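PDB 4XZ7: transglutaminase-like domain-containing protein from Streptococcus suis, which acts as an antiphagocytic transglutaminase, whose N-terminal portion, with the transglutaminase-like domain, forms a homodimer. Local coordinates for the interface of chains A and B. Coordinates in Å, arbitrary orientation; residue numbers count along the deposited sequence, not the author numbering. Chains: chain A/B, Putative uncharacterized protein.

Contact 1: the interface of chains A and B. Residues chain A 169, 172, 176; chain B 248.
A:Tyr169 and B:Tyr248 meet ring against ring at the homodimer interface of this transglutaminase, and A:Asp172 lies over the same B:Tyr248 ring. B:Tyr248, on helix 245-251, belongs to the transglutaminase-like region. Its partners are the loop residue A:Tyr169 and two residues of helix 170-181.

The aromatic contact is edge-to-face. B:Tyr248 turns its CD1 edge toward A:Tyr169, where CD1 of A:Tyr169 lies 3.4 Å from CD1 of B:Tyr248. The two ring planes are inclined by 55°, and A:Tyr169 CE1 lies in the plane of the B:Tyr248 ring, beside its rim.

A CH-pi contact occupies a face of the B:Tyr248 ring. The methylene CB of A:Asp172 sits above it, shifted toward the rim, 3.6 Å from both CE1 and CZ. The carboxylate runs on past the CE1-CZ rim, at a similar height above the ring and nearly parallel to it (14°), with OD1 toward the hydroxyl. CG, anti to the carbonyl carbon of A:Asp172 (chi1 -53°), is thereby set 3.7 Å from B:Tyr248 CE1. Within chain A, OD2 lies at the edge of the A:Tyr169 ring, in its plane and 3.5 Å from its CD1.

Looser van der Waals packing involves A:Tyr176, one helical turn beyond A:Asp172. Its CE2 comes to 4.2 Å from CE2 of B:Tyr248, and its ring edge faces the backbone O of A:Asp172.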
# COMPACT_ATOMS: atom_id res chain seq x y z
N TYR A 169 -3.42 7.24 11.90
CA TYR A 169 -3.69 6.05 11.10
C TYR A 169 -2.43 5.40 10.51
O TYR A 169 -2.50 4.67 9.52
CB TYR A 169 -4.64 6.41 9.99
CG TYR A 169 -5.99 6.84 10.50
CD1 TYR A 169 -6.88 5.90 11.02
CD2 TYR A 169 -6.38 8.17 10.50
CE1 TYR A 169 -8.12 6.26 11.49
CE2 TYR A 169 -7.64 8.56 10.96
CZ TYR A 169 -8.51 7.59 11.45
OH TYR A 169 -9.76 7.94 11.92
N ASP A 172 -2.67 1.59 10.05
CA ASP A 172 -3.67 1.27 9.04
C ASP A 172 -3.14 1.53 7.63
O ASP A 172 -3.33 0.72 6.74
CB ASP A 172 -4.94 2.07 9.28
CG ASP A 172 -5.45 1.92 10.70
OD1 ASP A 172 -6.05 0.87 11.00
OD2 ASP A 172 -5.24 2.84 11.51
N TYR A 176 -1.50 -1.14 4.07
CA TYR A 176 -1.65 -0.95 2.65
C TYR A 176 -0.29 -0.87 1.98
O TYR A 176 -0.11 -1.45 0.93
CB TYR A 176 -2.47 0.32 2.34
CG TYR A 176 -3.96 0.04 2.34
CD1 TYR A 176 -4.60 -0.38 1.19
CD2 TYR A 176 -4.71 0.15 3.52
CE1 TYR A 176 -5.96 -0.66 1.18
CE2 TYR A 176 -6.09 -0.13 3.52
CZ TYR A 176 -6.70 -0.54 2.35
OH TYR A 176 -8.05 -0.81 2.31
N TYR B 248 -9.41 6.00 5.48
CA TYR B 248 -8.34 6.69 6.17
C TYR B 248 -8.06 8.03 5.50
O TYR B 248 -7.81 9.03 6.18
CB TYR B 248 -7.10 5.78 6.21
CG TYR B 248 -7.48 4.45 6.83
CD1 TYR B 248 -7.87 4.39 8.15
CD2 TYR B 248 -7.53 3.29 6.07
CE1 TYR B 248 -8.27 3.22 8.72
CE2 TYR B 248 -7.92 2.09 6.65
CZ TYR B 248 -8.29 2.07 7.98
OH TYR B 248 -8.69 0.90 8.60

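Contact 2: the interface of chains A and B. Residues chain A 186-188, 191, 376; chain B 105, 107, 141, 143.
B:Phe107 pushes the CZ end of its ring into the groove between A:Phe191 and A:Phe376, forming an aromatic wedge at the dimer interface. The far end of the ring does the touching: CZ of B:Phe107 stands over a face of A:Phe191, 3.6 Å from CG, and the two side chains cross at about a right angle. CE1 meets a face of A:Phe376 in an edge-to-face pair, 3.7 Å from CD2, with the ring planes 57° apart. On A:Phe191, CG is anti to the backbone N (chi1 -174°), which carries the ring from helix 188-205 across the end of the wedge.

Aliphatic groups extend this packing. The methyl CD1 of B:Leu105 lies 3.6 Å from CB of A:Phe376. The outer edge of A:Phe191 runs on toward chain B, where its CE1 is 3.8 Å from CD1 of B:Leu143, its CZ approaches the methyl of B:Ala141, and the carbonyl O of B:Ala141 faces the edge in the ring plane.

Toward the root of B:Phe107, backbone and first side-chain carbons take over. A face of its ring is covered near the rim by CA of A:Lys188, and the first carbon of that lysine side chain, CB, reaches B:Phe107 CD1 at 3.7 Å. The carbonyl O of A:Val186 lies 3.3 Å from B:Phe107 CB. Burying these aromatic groups between the chains should help hold the homodimer together.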
# COMPACT_ATOMS: atom_id res chain seq x y z
N VAL A 186 8.97 -9.11 -7.89
CA VAL A 186 9.05 -10.55 -7.72
C VAL A 186 10.47 -11.03 -8.05
O VAL A 186 11.06 -10.61 -9.05
CB VAL A 186 8.00 -11.27 -8.61
CG1 VAL A 186 8.20 -12.77 -8.56
CG2 VAL A 186 6.58 -10.86 -8.17
N THR A 187 11.02 -11.88 -7.17
CA THR A 187 12.31 -12.53 -7.40
C THR A 187 12.13 -13.86 -8.13
O THR A 187 11.05 -14.45 -8.09
CB THR A 187 13.05 -12.81 -6.09
OG1 THR A 187 12.32 -13.81 -5.37
CG2 THR A 187 13.18 -11.55 -5.23
N LYS A 188 13.18 -14.38 -8.75
CA LYS A 188 13.04 -15.68 -9.42
C LYS A 188 12.77 -16.78 -8.38
O LYS A 188 12.06 -17.74 -8.64
CB LYS A 188 14.29 -16.00 -10.26
CG LYS A 188 15.56 -16.28 -9.46
CD LYS A 188 16.71 -16.61 -10.41
CE LYS A 188 17.92 -17.14 -9.67
NZ LYS A 188 18.29 -16.26 -8.53
N PHE A 191 9.14 -16.76 -7.65
CA PHE A 191 8.37 -17.27 -8.78
C PHE A 191 8.45 -18.80 -8.75
O PHE A 191 7.43 -19.49 -8.89
CB PHE A 191 8.86 -16.72 -10.12
CG PHE A 191 8.00 -17.12 -11.29
CD1 PHE A 191 6.88 -16.37 -11.63
CD2 PHE A 191 8.29 -18.26 -12.03
CE1 PHE A 191 6.08 -16.75 -12.68
CE2 PHE A 191 7.48 -18.64 -13.09
CZ PHE A 191 6.38 -17.90 -13.42
N PHE A 376 10.14 -20.12 -18.29
CA PHE A 376 11.09 -20.11 -17.20
C PHE A 376 10.70 -21.22 -16.24
O PHE A 376 9.52 -21.52 -16.11
CB PHE A 376 11.11 -18.73 -16.50
CG PHE A 376 12.06 -18.66 -15.31
CD1 PHE A 376 13.43 -18.50 -15.49
CD2 PHE A 376 11.57 -18.75 -14.02
CE1 PHE A 376 14.29 -18.45 -14.41
CE2 PHE A 376 12.42 -18.69 -12.92
CZ PHE A 376 13.79 -18.55 -13.11
N LEU B 105 14.59 -15.31 -18.45
CA LEU B 105 13.79 -14.24 -17.88
C LEU B 105 14.57 -13.59 -16.74
O LEU B 105 15.17 -14.29 -15.92
CB LEU B 105 12.45 -14.75 -17.36
CG LEU B 105 11.41 -15.32 -18.31
CD1 LEU B 105 10.12 -15.47 -17.50
CD2 LEU B 105 11.18 -14.43 -19.51
N PHE B 107 14.12 -11.36 -13.45
CA PHE B 107 13.07 -10.95 -12.52
C PHE B 107 13.46 -9.69 -11.77
O PHE B 107 14.61 -9.53 -11.36
CB PHE B 107 12.76 -12.09 -11.52
CG PHE B 107 11.87 -13.15 -12.10
CD1 PHE B 107 12.40 -14.18 -12.88
CD2 PHE B 107 10.50 -13.11 -11.89
CE1 PHE B 107 11.58 -15.15 -13.43
CE2 PHE B 107 9.68 -14.08 -12.43
CZ PHE B 107 10.22 -15.10 -13.21
N ALA B 141 1.61 -16.40 -17.21
CA ALA B 141 2.26 -16.66 -15.92
C ALA B 141 2.01 -15.53 -14.93
O ALA B 141 2.60 -15.49 -13.85
CB ALA B 141 3.77 -16.87 -16.10
N LEU B 143 2.75 -12.37 -15.42
CA LEU B 143 3.84 -11.40 -15.49
C LEU B 143 3.61 -10.38 -16.59
O LEU B 143 2.84 -10.61 -17.52
CB LEU B 143 5.17 -12.12 -15.75
CG LEU B 143 5.59 -13.22 -14.77
CD1 LEU B 143 6.77 -14.04 -15.32
CD2 LEU B 143 5.94 -12.61 -13.39

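Contact 3: the interface of chains A and B. Residues chain A 248-249, 251-253; chain B 167, 169, 173.
OD2 of the A:Asp252 carboxylate is gripped by two donors from chain B, the phenol OH of B:Tyr173 at 2.7 Å and the amide ND2 of B:Asn167 at 3.1 Å. They arrive from opposite faces of the carboxylate, each about 50° out of its plane, so OD2 is clamped from above and below. The hydrogen bond from the amide is fairly straight, 158° at the hydrogen, and OD2 lies in the amide plane of B:Asn167.

A second-shell bond fixes which way that amide faces: OD1 of B:Asn167 accepts the backbone N of B:Tyr169 at 2.9 Å, leaving ND2 turned to chain A. A:Asp252 has its CG tucked between the backbone N and the carbonyl carbon (chi1 69°), which puts the carboxylate between its two partners.

OH of B:Tyr173 also lies 3.1 Å from the backbone O of A:Tyr248, a possible second acceptor for the hydroxyl hydrogen, which is given to OD2. CB of A:Tyr248 packs against B:Tyr173 CZ at 3.6 Å, and the methyl CD2 of A:Leu249 lies beside the phenol oxygen. Along the CD2-CE2 edge of B:Tyr169, CD2 touches A:Asp252 CB at 3.8 Å while CE2 meets A:Ser251 CB.

In chain A the site spans the end of helix 245-249 and the following loop; in chain B it spans the end of strand 164-167 and the start of helix 170-181.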
# COMPACT_ATOMS: atom_id res chain seq x y z
N TYR A 248 -6.64 -6.60 -7.01
CA TYR A 248 -5.33 -7.05 -7.45
C TYR A 248 -4.85 -8.23 -6.63
O TYR A 248 -4.25 -9.17 -7.17
CB TYR A 248 -4.34 -5.88 -7.43
CG TYR A 248 -4.93 -4.76 -8.25
CD1 TYR A 248 -5.10 -4.93 -9.62
CD2 TYR A 248 -5.38 -3.58 -7.67
CE1 TYR A 248 -5.68 -3.95 -10.41
CE2 TYR A 248 -5.96 -2.58 -8.46
CZ TYR A 248 -6.10 -2.78 -9.83
OH TYR A 248 -6.68 -1.84 -10.65
N LEU A 249 -5.13 -8.22 -5.32
CA LEU A 249 -4.74 -9.34 -4.47
C LEU A 249 -5.52 -10.62 -4.83
O LEU A 249 -5.11 -11.72 -4.51
CB LEU A 249 -4.97 -8.99 -2.99
CG LEU A 249 -4.09 -7.87 -2.46
CD1 LEU A 249 -4.60 -7.40 -1.11
CD2 LEU A 249 -2.64 -8.34 -2.33
N SER A 251 -6.37 -11.23 -7.99
CA SER A 251 -6.24 -11.40 -9.43
C SER A 251 -4.85 -11.84 -9.86
O SER A 251 -4.69 -12.36 -10.97
CB SER A 251 -6.62 -10.10 -10.15
OG SER A 251 -8.02 -9.88 -10.08
N ASP A 252 -3.84 -11.63 -9.02
CA ASP A 252 -2.47 -11.85 -9.48
C ASP A 252 -2.02 -13.30 -9.28
O ASP A 252 -2.80 -14.16 -8.87
CB ASP A 252 -1.49 -10.85 -8.84
CG ASP A 252 -1.27 -11.05 -7.34
OD1 ASP A 252 -1.58 -12.10 -6.77
OD2 ASP A 252 -0.71 -10.12 -6.71
N LEU A 253 -0.76 -13.59 -9.57
CA LEU A 253 -0.32 -14.99 -9.59
C LEU A 253 -0.22 -15.59 -8.20
O LEU A 253 -0.03 -16.81 -8.07
CB LEU A 253 1.05 -15.13 -10.28
CG LEU A 253 2.29 -14.55 -9.60
CD1 LEU A 253 3.54 -15.10 -10.27
CD2 LEU A 253 2.30 -13.02 -9.69
N ASN B 167 5.28 -9.12 -11.57
CA ASN B 167 3.82 -9.10 -11.41
C ASN B 167 3.20 -8.14 -12.41
O ASN B 167 3.63 -6.99 -12.50
CB ASN B 167 3.53 -8.68 -9.95
CG ASN B 167 2.10 -8.86 -9.56
OD1 ASN B 167 1.20 -8.50 -10.31
ND2 ASN B 167 1.87 -9.38 -8.35
N TYR B 169 0.54 -6.61 -12.37
CA TYR B 169 -0.17 -5.50 -11.76
C TYR B 169 0.74 -4.51 -11.03
O TYR B 169 0.27 -3.76 -10.17
CB TYR B 169 -1.24 -6.01 -10.79
CG TYR B 169 -2.35 -6.77 -11.49
CD1 TYR B 169 -3.25 -6.12 -12.32
CD2 TYR B 169 -2.49 -8.14 -11.32
CE1 TYR B 169 -4.27 -6.82 -12.98
CE2 TYR B 169 -3.50 -8.85 -11.97
CZ TYR B 169 -4.39 -8.19 -12.77
OH TYR B 169 -5.38 -8.91 -13.38
N TYR B 173 -0.53 -1.74 -8.21
CA TYR B 173 -0.05 -1.84 -6.83
C TYR B 173 0.71 -0.60 -6.37
O TYR B 173 0.52 -0.11 -5.23
CB TYR B 173 0.85 -3.07 -6.68
CG TYR B 173 0.12 -4.36 -6.40
CD1 TYR B 173 -0.74 -4.48 -5.30
CD2 TYR B 173 0.29 -5.46 -7.22
CE1 TYR B 173 -1.40 -5.69 -5.03
CE2 TYR B 173 -0.35 -6.66 -6.96
CZ TYR B 173 -1.18 -6.77 -5.87
OH TYR B 173 -1.81 -7.96 -5.63

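Contacts 1 and 3 lie about 20 Å apart between the centres of their C-alpha atoms. They share a Tyr169/Tyr248 pair in two-fold-related copies, chains exchanged, but otherwise use different residues of the two-fold-repeated surface. Together they show helix 170-181 of each subunit resting on the Tyr248 segment of the other, with the carboxylate clamp of contact 3 adding polar registration. Contact 2 is about 13 Å from contact 3 and about 30 Å from contact 1, measured between the same centres. It adds an aromatic anchor from other elements, including helix 188-205. Since each contact has its twin, the homodimer is joined reciprocally over a broad front.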